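Local structure of protein ApaG (Shewanella oneidensis, 1TZA) at residues 14-19 with 26-31; 33-38 with 78-83; 43-48 with 72-77; 91-96 with 118-123. The protein is of unknown function but belongs to the ApaG family, whose domain is placed among the immunoglobulin-like E-set beta folds. All coordinates share one frame; numbering follows the deposited sequence.

How the contacts relate
Contact 1 comes first along the chain and closes the hairpin of strands 8-19 and 28-38. Strand 28-38 continues into contact 2, which pairs it with strand 79-89 and closes a loop of 39 residues; contact 3, tying strand 44-55 to the short strand 74-75, is nested inside that loop. Contact 4 then closes the hairpin of strands 93-104 and 109-120. Contacts 1 and 2 thus build one three-stranded sheet, while contacts 3 and 4 belong to the other. The sheets meet at both ends: contacts 1 and 4 by packing, with centres about 8 Å apart, and contacts 2 and 3 by packing and a probable Asn38 hydrogen bond, with centres about 10 Å apart.

Contact 1 (14-19 with 26-31)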
loop_
_atom_site.group_PDB
_atom_site.type_symbol
_atom_site.label_atom_id
_atom_site.label_comp_id
_atom_site.label_asym_id
_atom_site.label_seq_id
_atom_site.Cartn_x
_atom_site.Cartn_y
_atom_site.Cartn_z
ATOM N N THR A 14 5.350 -10.775 0.897
ATOM C CA THR A 14 5.126 -9.445 1.448
ATOM C C THR A 14 6.291 -8.510 1.210
ATOM O O THR A 14 7.378 -8.936 0.819
ATOM C CB THR A 14 4.894 -9.505 2.956
ATOM O OG1 THR A 14 6.075 -10.012 3.585
ATOM C CG2 THR A 14 3.713 -10.395 3.281
ATOM N N GLU A 15 6.064 -7.230 1.485
ATOM C CA GLU A 15 7.085 -6.221 1.272
ATOM C C GLU A 15 6.878 -4.993 2.158
ATOM O O GLU A 15 5.747 -4.506 2.323
ATOM C CB GLU A 15 7.058 -5.814 -0.192
ATOM C CG GLU A 15 8.156 -4.875 -0.618
ATOM C CD GLU A 15 8.015 -4.500 -2.074
ATOM O OE1 GLU A 15 7.972 -5.423 -2.918
ATOM O OE2 GLU A 15 7.939 -3.293 -2.375
ATOM N N TYR A 16 7.966 -4.504 2.747
ATOM C CA TYR A 16 7.877 -3.326 3.590
ATOM C C TYR A 16 7.920 -2.153 2.639
ATOM O O TYR A 16 8.900 -1.966 1.916
ATOM C CB TYR A 16 9.050 -3.248 4.563
ATOM C CG TYR A 16 9.110 -1.940 5.319
ATOM C CD1 TYR A 16 8.000 -1.459 6.007
ATOM C CD2 TYR A 16 10.283 -1.186 5.355
ATOM C CE1 TYR A 16 8.049 -0.256 6.716
ATOM C CE2 TYR A 16 10.348 0.021 6.063
ATOM C CZ TYR A 16 9.223 0.478 6.740
ATOM O OH TYR A 16 9.267 1.668 7.428
ATOM N N ILE A 17 6.860 -1.362 2.627
ATOM C CA ILE A 17 6.823 -0.234 1.724
ATOM C C ILE A 17 7.452 1.038 2.276
ATOM O O ILE A 17 8.482 1.486 1.780
ATOM C CB ILE A 17 5.379 0.052 1.280
ATOM C CG1 ILE A 17 4.766 -1.232 0.711
ATOM C CG2 ILE A 17 5.362 1.154 0.236
ATOM C CD1 ILE A 17 5.596 -1.872 -0.414
ATOM N N GLU A 18 6.864 1.603 3.324
ATOM C CA GLU A 18 7.388 2.854 3.844
ATOM C C GLU A 18 6.949 3.122 5.270
ATOM O O GLU A 18 5.916 2.621 5.720
ATOM C CB GLU A 18 6.905 3.978 2.926
ATOM C CG GLU A 18 7.430 5.371 3.211
ATOM C CD GLU A 18 6.848 6.386 2.248
ATOM O OE1 GLU A 18 5.614 6.602 2.277
ATOM O OE2 GLU A 18 7.617 6.959 1.453
ATOM N N GLN A 19 7.744 3.909 5.982
ATOM C CA GLN A 19 7.421 4.276 7.355
ATOM C C GLN A 19 6.395 5.414 7.295
ATOM O O GLN A 19 6.535 6.340 6.495
ATOM C CB GLN A 19 8.684 4.754 8.072
ATOM C CG GLN A 19 8.633 4.667 9.591
ATOM C CD GLN A 19 9.937 5.096 10.244
ATOM O OE1 GLN A 19 10.240 6.288 10.341
ATOM N NE2 GLN A 19 10.725 4.122 10.683
ATOM N N GLU A 26 4.388 5.243 15.971
ATOM C CA GLU A 26 5.068 4.443 14.967
ATOM C C GLU A 26 4.056 3.788 14.042
ATOM O O GLU A 26 3.051 3.237 14.500
ATOM C CB GLU A 26 5.924 3.361 15.636
ATOM C CG GLU A 26 7.128 3.897 16.389
ATOM C CD GLU A 26 7.896 2.806 17.128
ATOM O OE1 GLU A 26 8.151 1.733 16.532
ATOM O OE2 GLU A 26 8.251 3.030 18.306
ATOM N N LYS A 27 4.321 3.863 12.742
ATOM C CA LYS A 27 3.460 3.260 11.730
ATOM C C LYS A 27 4.343 2.711 10.620
ATOM O O LYS A 27 5.266 3.383 10.158
ATOM C CB LYS A 27 2.493 4.294 11.136
ATOM C CG LYS A 27 1.469 4.862 12.103
ATOM C CD LYS A 27 0.723 6.031 11.450
ATOM C CE LYS A 27 -0.097 6.831 12.462
ATOM N NZ LYS A 27 -1.242 6.059 13.028
ATOM N N TYR A 28 4.057 1.490 10.189
ATOM C CA TYR A 28 4.836 0.866 9.134
ATOM C C TYR A 28 3.903 0.294 8.074
ATOM O O TYR A 28 3.084 -0.578 8.368
ATOM C CB TYR A 28 5.723 -0.231 9.725
ATOM C CG TYR A 28 6.591 0.264 10.853
ATOM C CD1 TYR A 28 6.119 0.292 12.166
ATOM C CD2 TYR A 28 7.874 0.740 10.606
ATOM C CE1 TYR A 28 6.909 0.787 13.210
ATOM C CE2 TYR A 28 8.671 1.237 11.638
ATOM C CZ TYR A 28 8.182 1.256 12.934
ATOM O OH TYR A 28 8.963 1.759 13.946
ATOM N N LEU A 29 4.027 0.802 6.846
ATOM C CA LEU A 29 3.190 0.362 5.732
ATOM C C LEU A 29 3.765 -0.851 4.999
ATOM O O LEU A 29 4.884 -0.816 4.486
ATOM C CB LEU A 29 2.971 1.505 4.728
ATOM C CG LEU A 29 2.241 1.107 3.429
ATOM C CD1 LEU A 29 0.799 0.684 3.751
ATOM C CD2 LEU A 29 2.234 2.268 2.443
ATOM N N PHE A 30 2.976 -1.917 4.953
ATOM C CA PHE A 30 3.367 -3.153 4.287
ATOM C C PHE A 30 2.404 -3.469 3.155
ATOM O O PHE A 30 1.242 -3.082 3.186
ATOM C CB PHE A 30 3.317 -4.332 5.266
ATOM C CG PHE A 30 4.452 -4.364 6.251
ATOM C CD1 PHE A 30 5.687 -4.918 5.892
ATOM C CD2 PHE A 30 4.281 -3.880 7.551
ATOM C CE1 PHE A 30 6.735 -4.991 6.818
ATOM C CE2 PHE A 30 5.320 -3.947 8.483
ATOM C CZ PHE A 30 6.549 -4.507 8.115
ATOM N N SER A 31 2.893 -4.178 2.154
ATOM C CA SER A 31 2.040 -4.613 1.070
ATOM C C SER A 31 2.139 -6.129 1.108
ATOM O O SER A 31 3.158 -6.680 1.549
ATOM C CB SER A 31 2.545 -4.120 -0.290
ATOM O OG SER A 31 3.744 -4.779 -0.677
#
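Leu29 O is gripped by two successive amides of the facing strand: Ile17 N reaches it at 2.8 Å, lying in the carbonyl plane, and Glu18 N adds a weak bond at 3.3 Å. Two residues thus face one, the definition of a classic beta bulge, and the register of this antiparallel hairpin slips by one residue between the Tyr16-Phe30 and Glu18-Leu29 pairs. A pair of backbone bonds lies before the bulge, Ser31 N to Glu15 O (2.9 Å) and Glu15 N to Ser31 O; beyond it Leu29 N bonds to Glu18 O.

The aromatic side chains gather on one face of the sheet. Tyr16 CD1 lies over one face of the Phe30 ring, toward its rim, although the two planes are turned 54° apart, and Tyr16 CB meets Phe30 CE1 at 3.7 Å. Chi1 of 172° sets Tyr16 CG anti to the backbone N; farther out, its OH comes to the edge of the Tyr28 ring, 3.6 Å from Tyr28 CD2. The Tyr28 hydroxyl in turn donates to Glu26 OE1 (2.7 Å), approaching from above the carboxylate plane. At the bulge Ile17 CB turns toward the partner strand and packs on Leu29 CG at 3.9 Å, and Ile17 CD1 touches Ser31 OG at 3.5 Å. The buried Glu18 carboxylate, on the face it shares with Leu29 and Ser31, leaves the hairpin for the second subunit, where Ser85 OG and Val69 N bind it. The chemistry is therefore divided: the aromatic face packs within the chain, against Leu119 and Thr121, whereas the face bearing Glu18 supplies a buried acid to the dimer interface.

Contact 2 (33-38 with 78-83); sequences TITIIN and NTAYQY
Ile34 and Tyr83 form a hydrogen-bonded pair in the antiparallel ladder that joins strands 28-38 and 79-89 of the three-stranded sheet. Their side chains lie side by side and point the same way: Ile34 CB sits 3.5 Å from Tyr83 CE2, and Ile34 CG1 is 3.7 Å from Tyr83 OH. Tyr83 CG stands between the backbone N and the carbonyl carbon (chi1 86°), and from there the ring lies alongside Ile34. Ile36 CD1 approaches the edge of the same ring, 4.0 Å from CE2. An alanine at Tyr83 would probably open a gap beside Ile34 and the tip of Ile36, and leave Tyr100 OH without its hydroxyl partner.

Tyr100, on strand 93-104, ties the ring to the opposing sheet through the hydroxyl-hydroxyl bond, and Trp51 also packs against both Ile34 and Tyr83. Tyr81 OH is bonded to Glu71. Beneath these side chains the backbone bonds of the Ile34-Tyr83 and Ile36-Tyr81 pairs are sound, with Ile36 N almost straight to Tyr81 O (2.8 Å, N-H...O 172°).

On the other face of the sheet Ala80 CB touches both Thr35 CG2 and Ile37 CG1, each at 3.9 Å. Farther along that face, Thr33 CG2 rests against Gln82 CG and CD, both at 3.5 Å.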
loop_
_atom_site.group_PDB
_atom_site.type_symbol
_atom_site.label_atom_id
_atom_site.label_comp_id
_atom_site.label_asym_id
_atom_site.label_seq_id
_atom_site.Cartn_x
_atom_site.Cartn_y
_atom_site.Cartn_z
ATOM N N THR A 33 0.988 -9.611 -1.394
ATOM C CA THR A 33 0.472 -10.104 -2.664
ATOM C C THR A 33 0.055 -11.553 -2.463
ATOM O O THR A 33 0.892 -12.431 -2.250
ATOM C CB THR A 33 1.544 -10.011 -3.768
ATOM O OG1 THR A 33 1.946 -8.644 -3.926
ATOM C CG2 THR A 33 0.990 -10.532 -5.098
ATOM N N ILE A 34 -1.251 -11.785 -2.512
ATOM C CA ILE A 34 -1.818 -13.105 -2.306
ATOM C C ILE A 34 -2.100 -13.788 -3.638
ATOM O O ILE A 34 -2.561 -13.158 -4.589
ATOM C CB ILE A 34 -3.161 -13.021 -1.520
ATOM C CG1 ILE A 34 -3.030 -12.059 -0.332
ATOM C CG2 ILE A 34 -3.570 -14.405 -1.018
ATOM C CD1 ILE A 34 -2.122 -12.529 0.778
ATOM N N THR A 35 -1.803 -15.079 -3.699
ATOM C CA THR A 35 -2.067 -15.874 -4.891
ATOM C C THR A 35 -2.985 -16.977 -4.402
ATOM O O THR A 35 -2.644 -17.721 -3.479
ATOM C CB THR A 35 -0.791 -16.498 -5.480
ATOM O OG1 THR A 35 0.085 -15.455 -5.933
ATOM C CG2 THR A 35 -1.142 -17.408 -6.666
ATOM N N ILE A 36 -4.161 -17.053 -5.010
ATOM C CA ILE A 36 -5.166 -18.032 -4.652
ATOM C C ILE A 36 -5.347 -18.991 -5.822
ATOM O O ILE A 36 -5.948 -18.648 -6.842
ATOM C CB ILE A 36 -6.476 -17.309 -4.318
ATOM C CG1 ILE A 36 -6.221 -16.330 -3.166
ATOM C CG2 ILE A 36 -7.544 -18.296 -3.935
ATOM C CD1 ILE A 36 -7.122 -15.118 -3.167
ATOM N N ILE A 37 -4.807 -20.194 -5.670
ATOM C CA ILE A 37 -4.871 -21.206 -6.718
ATOM C C ILE A 37 -6.029 -22.176 -6.539
ATOM O O ILE A 37 -6.197 -22.781 -5.474
ATOM C CB ILE A 37 -3.566 -22.024 -6.768
ATOM C CG1 ILE A 37 -2.361 -21.084 -6.753
ATOM C CG2 ILE A 37 -3.527 -22.876 -8.032
ATOM C CD1 ILE A 37 -1.038 -21.808 -6.627
ATOM N N ASN A 38 -6.836 -22.315 -7.586
ATOM C CA ASN A 38 -7.960 -23.236 -7.552
ATOM C C ASN A 38 -7.560 -24.505 -8.290
ATOM O O ASN A 38 -7.572 -24.557 -9.523
ATOM C CB ASN A 38 -9.189 -22.607 -8.202
ATOM C CG ASN A 38 -10.321 -23.590 -8.380
ATOM O OD1 ASN A 38 -10.506 -24.499 -7.572
ATOM N ND2 ASN A 38 -11.100 -23.401 -9.434
ATOM N N ASN A 78 -7.676 -24.961 -12.262
ATOM C CA ASN A 78 -6.307 -24.761 -12.727
ATOM C C ASN A 78 -5.971 -23.289 -13.020
ATOM O O ASN A 78 -5.346 -22.981 -14.038
ATOM C CB ASN A 78 -6.076 -25.575 -14.003
ATOM C CG ASN A 78 -4.614 -25.911 -14.224
ATOM O OD1 ASN A 78 -4.107 -25.843 -15.347
ATOM N ND2 ASN A 78 -3.930 -26.297 -13.148
ATOM N N THR A 79 -6.383 -22.381 -12.141
ATOM C CA THR A 79 -6.091 -20.964 -12.350
ATOM C C THR A 79 -5.625 -20.341 -11.050
ATOM O O THR A 79 -6.103 -20.704 -9.982
ATOM C CB THR A 79 -7.332 -20.184 -12.851
ATOM O OG1 THR A 79 -7.833 -20.797 -14.047
ATOM C CG2 THR A 79 -6.965 -18.733 -13.151
ATOM N N ALA A 80 -4.686 -19.407 -11.156
ATOM C CA ALA A 80 -4.130 -18.714 -10.007
ATOM C C ALA A 80 -4.498 -17.242 -10.061
ATOM O O ALA A 80 -4.024 -16.525 -10.935
ATOM C CB ALA A 80 -2.620 -18.858 -10.005
ATOM N N TYR A 81 -5.336 -16.795 -9.130
ATOM C CA TYR A 81 -5.744 -15.396 -9.077
ATOM C C TYR A 81 -4.862 -14.653 -8.086
ATOM O O TYR A 81 -4.763 -15.036 -6.920
ATOM C CB TYR A 81 -7.219 -15.273 -8.664
ATOM C CG TYR A 81 -7.656 -13.861 -8.318
ATOM C CD1 TYR A 81 -7.408 -13.327 -7.055
ATOM C CD2 TYR A 81 -8.297 -13.053 -9.260
ATOM C CE1 TYR A 81 -7.783 -12.028 -6.731
ATOM C CE2 TYR A 81 -8.680 -11.745 -8.948
ATOM C CZ TYR A 81 -8.416 -11.241 -7.677
ATOM O OH TYR A 81 -8.759 -9.953 -7.340
ATOM N N GLN A 82 -4.237 -13.582 -8.557
ATOM C CA GLN A 82 -3.355 -12.782 -7.731
ATOM C C GLN A 82 -3.890 -11.376 -7.504
ATOM O O GLN A 82 -4.528 -10.787 -8.380
ATOM C CB GLN A 82 -1.977 -12.687 -8.382
ATOM C CG GLN A 82 -1.042 -11.704 -7.703
ATOM C CD GLN A 82 0.291 -11.572 -8.415
ATOM O OE1 GLN A 82 1.101 -12.501 -8.422
ATOM N NE2 GLN A 82 0.523 -10.410 -9.026
ATOM N N TYR A 83 -3.619 -10.845 -6.317
ATOM C CA TYR A 83 -4.037 -9.498 -5.964
ATOM C C TYR A 83 -3.100 -8.947 -4.898
ATOM O O TYR A 83 -2.426 -9.696 -4.180
ATOM C CB TYR A 83 -5.480 -9.496 -5.464
ATOM C CG TYR A 83 -5.656 -9.787 -3.998
ATOM C CD1 TYR A 83 -5.578 -8.760 -3.051
ATOM C CD2 TYR A 83 -5.952 -11.074 -3.555
ATOM C CE1 TYR A 83 -5.804 -9.007 -1.701
ATOM C CE2 TYR A 83 -6.174 -11.335 -2.206
ATOM C CZ TYR A 83 -6.103 -10.297 -1.287
ATOM O OH TYR A 83 -6.348 -10.542 0.040
#

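Contact 3 (43-48 with 72-77); sequences AAKLET and TPTIPP
A short antiparallel ladder, in which Ala44 pairs with Ile75 and Lys45 with Thr74, attaches the two-residue strand 74-75 to the start of strand 44-55 in the five-stranded sheet. Three backbone bonds hold it. Ile75 N to Ala44 O is the shortest, at 2.7 Å and nearly straight at hydrogen (170°); Ala44 N returns a bond to Ile75 O, from 35° above the carbonyl plane; Leu46 N meets Pro73 O at 3.0 Å. Pro73 and Pro76, which have no amide hydrogen to give, bracket the short strand. Strand 44-55 is paired along its other margin with strand 93-104, where Glu47 and Thr48 both face Gly101 in a classic beta bulge.

On one face Lys45 crosses the side chains of two threonines. Its CG is anti to the backbone N (chi1 -177°) and the chain stays extended to NZ, which brings CG to 3.7 Å from Thr74 OG1 and CE to 3.5 Å from Thr72 OG1. An alanine at Lys45 would probably uncover the hydroxyl sides of Thr72 and Thr74, since the methylenes beyond CB that lie against them would be gone. Beside it, Ala43 CB touches the methyl of Thr74.

The other face turns to the core: Leu46 and Ile75 both pack on Ile36 of strand 28-38, and Ile75 also meets Tyr81. Asn38 ND2 makes weak bonds to Ile75 O and Pro76 O, linking the end of the short strand to that sheet. At the opposite end, Leu46 CB lies 4.0 Å from Pro73 CD.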
loop_
_atom_site.group_PDB
_atom_site.type_symbol
_atom_site.label_atom_id
_atom_site.label_comp_id
_atom_site.label_asym_id
_atom_site.label_seq_id
_atom_site.Cartn_x
_atom_site.Cartn_y
_atom_site.Cartn_z
ATOM N N ALA A 43 -15.154 -24.242 -10.828
ATOM C CA ALA A 43 -14.873 -22.848 -10.502
ATOM C C ALA A 43 -15.194 -22.540 -9.042
ATOM O O ALA A 43 -16.101 -23.134 -8.459
ATOM C CB ALA A 43 -15.665 -21.917 -11.422
ATOM N N ALA A 44 -14.436 -21.613 -8.463
ATOM C CA ALA A 44 -14.626 -21.205 -7.073
ATOM C C ALA A 44 -14.615 -19.681 -6.980
ATOM O O ALA A 44 -13.722 -19.016 -7.518
ATOM C CB ALA A 44 -13.530 -21.796 -6.194
ATOM N N LYS A 45 -15.613 -19.137 -6.292
ATOM C CA LYS A 45 -15.746 -17.702 -6.137
ATOM C C LYS A 45 -15.419 -17.243 -4.723
ATOM O O LYS A 45 -15.982 -17.746 -3.743
ATOM C CB LYS A 45 -17.168 -17.293 -6.500
ATOM C CG LYS A 45 -17.449 -15.808 -6.467
ATOM C CD LYS A 45 -18.898 -15.574 -6.855
ATOM C CE LYS A 45 -19.256 -14.117 -6.817
ATOM N NZ LYS A 45 -20.701 -13.930 -7.108
ATOM N N LEU A 46 -14.506 -16.281 -4.627
ATOM C CA LEU A 46 -14.095 -15.729 -3.337
ATOM C C LEU A 46 -15.105 -14.663 -2.917
ATOM O O LEU A 46 -15.150 -13.584 -3.500
ATOM C CB LEU A 46 -12.693 -15.121 -3.461
ATOM C CG LEU A 46 -11.965 -14.723 -2.175
ATOM C CD1 LEU A 46 -10.472 -14.547 -2.459
ATOM C CD2 LEU A 46 -12.582 -13.454 -1.611
ATOM N N GLU A 47 -15.915 -14.960 -1.907
ATOM C CA GLU A 47 -16.922 -14.002 -1.466
ATOM C C GLU A 47 -16.517 -13.118 -0.290
ATOM O O GLU A 47 -16.786 -11.916 -0.299
ATOM C CB GLU A 47 -18.227 -14.731 -1.137
ATOM C CG GLU A 47 -18.936 -15.264 -2.371
ATOM C CD GLU A 47 -20.309 -15.828 -2.071
ATOM O OE1 GLU A 47 -21.107 -15.982 -3.020
ATOM O OE2 GLU A 47 -20.593 -16.123 -0.892
ATOM N N THR A 48 -15.871 -13.703 0.715
ATOM C CA THR A 48 -15.458 -12.932 1.888
ATOM C C THR A 48 -14.033 -13.197 2.353
ATOM O O THR A 48 -13.391 -14.167 1.954
ATOM C CB THR A 48 -16.349 -13.225 3.106
ATOM O OG1 THR A 48 -16.197 -14.603 3.462
ATOM C CG2 THR A 48 -17.808 -12.923 2.806
ATOM N N THR A 72 -15.203 -9.834 -5.868
ATOM C CA THR A 72 -15.473 -11.197 -5.444
ATOM C C THR A 72 -15.164 -11.959 -6.735
ATOM O O THR A 72 -16.062 -12.251 -7.531
ATOM C CB THR A 72 -16.976 -11.371 -5.061
ATOM O OG1 THR A 72 -17.806 -11.023 -6.175
ATOM C CG2 THR A 72 -17.339 -10.469 -3.890
ATOM N N PRO A 73 -13.881 -12.279 -6.965
ATOM C CA PRO A 73 -13.438 -12.989 -8.169
ATOM C C PRO A 73 -13.798 -14.466 -8.284
ATOM O O PRO A 73 -13.834 -15.201 -7.292
ATOM C CB PRO A 73 -11.931 -12.770 -8.143
ATOM C CG PRO A 73 -11.635 -12.902 -6.669
ATOM C CD PRO A 73 -12.757 -12.092 -6.030
ATOM N N THR A 74 -14.084 -14.895 -9.507
ATOM C CA THR A 74 -14.397 -16.295 -9.750
ATOM C C THR A 74 -13.121 -16.884 -10.336
ATOM O O THR A 74 -12.601 -16.409 -11.344
ATOM C CB THR A 74 -15.585 -16.454 -10.724
ATOM O OG1 THR A 74 -16.779 -15.961 -10.096
ATOM C CG2 THR A 74 -15.792 -17.926 -11.096
ATOM N N ILE A 75 -12.595 -17.896 -9.660
ATOM C CA ILE A 75 -11.363 -18.544 -10.087
ATOM C C ILE A 75 -11.711 -19.891 -10.699
ATOM O O ILE A 75 -12.137 -20.812 -9.994
ATOM C CB ILE A 75 -10.425 -18.774 -8.888
ATOM C CG1 ILE A 75 -10.354 -17.504 -8.039
ATOM C CG2 ILE A 75 -9.048 -19.154 -9.373
ATOM C CD1 ILE A 75 -9.690 -17.704 -6.698
ATOM N N PRO A 76 -11.535 -20.029 -12.022
ATOM C CA PRO A 76 -11.859 -21.315 -12.650
ATOM C C PRO A 76 -10.818 -22.375 -12.284
ATOM O O PRO A 76 -9.799 -22.066 -11.660
ATOM C CB PRO A 76 -11.872 -20.970 -14.140
ATOM C CG PRO A 76 -10.797 -19.950 -14.246
ATOM C CD PRO A 76 -11.030 -19.064 -13.015
ATOM N N PRO A 77 -11.060 -23.638 -12.658
ATOM C CA PRO A 77 -10.097 -24.699 -12.337
ATOM C C PRO A 77 -8.702 -24.397 -12.889
ATOM O O PRO A 77 -8.558 -23.653 -13.857
ATOM C CB PRO A 77 -10.719 -25.931 -12.991
ATOM C CG PRO A 77 -12.196 -25.653 -12.878
ATOM C CD PRO A 77 -12.275 -24.198 -13.280
#

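Contact 4 (91-96 with 118-123); sequences TPFGIM and RLATPG
Phe93 reaches across to three successive residues, Arg118, Leu119 and Ala120. Its CB lies 4.0 Å from Leu119 O, and CG, anti to the backbone N (chi1 174°), stays beside the same carbonyl. At CD1 the ring comes closest, 3.4 Å from Leu119 O, while Ala120 CB meets CD1 at the ring edge, in plane, at 3.9 Å. One atom farther, CE1 touches Arg118 CB at 3.9 Å. The Arg118 side chain then crosses the phenyl group at about a right angle, bent at chi2 and chi3, and Ala120 CB lies over one face of its guanidinium, toward the rim.

These residues sit where the antiparallel hairpin of strands 93-104 and 109-120 opens at its chain ends. Gly94 and Leu119 form the hydrogen-bonded pair between these segments, with Leu119 N to Gly94 O at 2.9 Å and Gly94 N to Leu119 O at 3.0 Å. Past the last bridge, Thr121 N still bonds to Pro92 O, in the carbonyl plane, and Thr121 OG1 touches Pro92 CB at 3.4 Å. On the face turned to the other sheet, the selenium of Met96, a selenomethionine, packs on Leu119 CD1 at 3.9 Å, and Leu119 meets Phe30 of strand 28-38.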
loop_
_atom_site.group_PDB
_atom_site.type_symbol
_atom_site.label_atom_id
_atom_site.label_comp_id
_atom_site.label_asym_id
_atom_site.label_seq_id
_atom_site.Cartn_x
_atom_site.Cartn_y
_atom_site.Cartn_z
ATOM N N THR A 91 4.206 -1.691 14.811
ATOM C CA THR A 91 5.523 -2.284 15.115
ATOM C C THR A 91 6.139 -2.770 13.798
ATOM O O THR A 91 5.417 -3.097 12.868
ATOM C CB THR A 91 5.422 -3.494 16.097
ATOM O OG1 THR A 91 4.487 -4.458 15.585
ATOM C CG2 THR A 91 4.975 -3.030 17.484
ATOM N N PRO A 92 7.480 -2.804 13.702
ATOM C CA PRO A 92 8.154 -3.253 12.478
ATOM C C PRO A 92 8.032 -4.746 12.193
ATOM O O PRO A 92 8.533 -5.241 11.177
ATOM C CB PRO A 92 9.604 -2.819 12.700
ATOM C CG PRO A 92 9.755 -2.906 14.186
ATOM C CD PRO A 92 8.462 -2.293 14.676
ATOM N N PHE A 93 7.376 -5.464 13.095
ATOM C CA PHE A 93 7.165 -6.892 12.918
ATOM C C PHE A 93 5.752 -7.240 13.322
ATOM O O PHE A 93 5.199 -6.635 14.240
ATOM C CB PHE A 93 8.116 -7.719 13.775
ATOM C CG PHE A 93 7.819 -9.196 13.730
ATOM C CD1 PHE A 93 8.138 -9.946 12.601
ATOM C CD2 PHE A 93 7.178 -9.827 14.793
ATOM C CE1 PHE A 93 7.821 -11.311 12.534
ATOM C CE2 PHE A 93 6.856 -11.181 14.737
ATOM C CZ PHE A 93 7.178 -11.927 13.605
ATOM N N GLY A 94 5.181 -8.227 12.642
ATOM C CA GLY A 94 3.830 -8.655 12.943
ATOM C C GLY A 94 3.484 -9.892 12.140
ATOM O O GLY A 94 4.268 -10.334 11.293
ATOM N N ILE A 95 2.302 -10.439 12.396
ATOM C CA ILE A 95 1.832 -11.640 11.714
ATOM C C ILE A 95 0.386 -11.505 11.215
ATOM O O ILE A 95 -0.446 -10.824 11.821
ATOM C CB ILE A 95 1.896 -12.862 12.661
ATOM C CG1 ILE A 95 3.329 -13.071 13.145
ATOM C CG2 ILE A 95 1.401 -14.101 11.956
ATOM C CD1 ILE A 95 4.317 -13.339 12.040
HETATM N N MSE A 96 0.095 -12.160 10.100
HETATM C CA MSE A 96 -1.247 -12.145 9.538
HETATM C C MSE A 96 -1.706 -13.566 9.199
HETATM O O MSE A 96 -0.900 -14.416 8.812
HETATM C CB MSE A 96 -1.298 -11.279 8.271
HETATM C CG MSE A 96 -1.396 -9.778 8.507
HETATM SE SE MSE A 96 -1.592 -8.823 6.813
HETATM C CE MSE A 96 -3.511 -9.064 6.484
ATOM N N ARG A 118 4.555 -13.573 8.055
ATOM C CA ARG A 118 5.127 -12.416 8.720
ATOM C C ARG A 118 5.155 -11.135 7.920
ATOM O O ARG A 118 5.010 -11.130 6.697
ATOM C CB ARG A 118 6.558 -12.737 9.143
ATOM C CG ARG A 118 7.348 -13.453 8.048
ATOM C CD ARG A 118 8.376 -12.574 7.348
ATOM N NE ARG A 118 9.561 -12.364 8.171
ATOM C CZ ARG A 118 10.784 -12.186 7.685
ATOM N NH1 ARG A 118 10.987 -12.195 6.375
ATOM N NH2 ARG A 118 11.809 -12.002 8.510
ATOM N N LEU A 119 5.338 -10.045 8.653
ATOM C CA LEU A 119 5.471 -8.716 8.091
ATOM C C LEU A 119 6.688 -8.223 8.860
ATOM O O LEU A 119 6.676 -8.201 10.083
ATOM C CB LEU A 119 4.238 -7.862 8.406
ATOM C CG LEU A 119 2.929 -8.270 7.714
ATOM C CD1 LEU A 119 1.783 -7.362 8.151
ATOM C CD2 LEU A 119 3.112 -8.196 6.215
ATOM N N ALA A 120 7.755 -7.869 8.163
ATOM C CA ALA A 120 8.934 -7.401 8.865
ATOM C C ALA A 120 9.762 -6.446 8.030
ATOM O O ALA A 120 9.930 -6.641 6.821
ATOM C CB ALA A 120 9.793 -8.601 9.315
ATOM N N THR A 121 10.267 -5.400 8.677
ATOM C CA THR A 121 11.099 -4.435 7.986
ATOM C C THR A 121 12.392 -5.179 7.733
ATOM O O THR A 121 12.866 -5.906 8.595
ATOM C CB THR A 121 11.360 -3.188 8.845
ATOM O OG1 THR A 121 11.774 -3.581 10.163
ATOM C CG2 THR A 121 10.095 -2.337 8.930
ATOM N N PRO A 122 12.983 -5.015 6.546
ATOM C CA PRO A 122 14.234 -5.727 6.260
ATOM C C PRO A 122 15.334 -5.599 7.318
ATOM O O PRO A 122 15.512 -4.538 7.933
ATOM C CB PRO A 122 14.653 -5.157 4.906
ATOM C CG PRO A 122 14.050 -3.758 4.921
ATOM C CD PRO A 122 12.684 -4.020 5.502
ATOM N N GLY A 123 16.053 -6.701 7.525
ATOM C CA GLY A 123 17.152 -6.729 8.473
ATOM C C GLY A 123 16.817 -6.378 9.907
ATOM O O GLY A 123 17.642 -5.818 10.627
#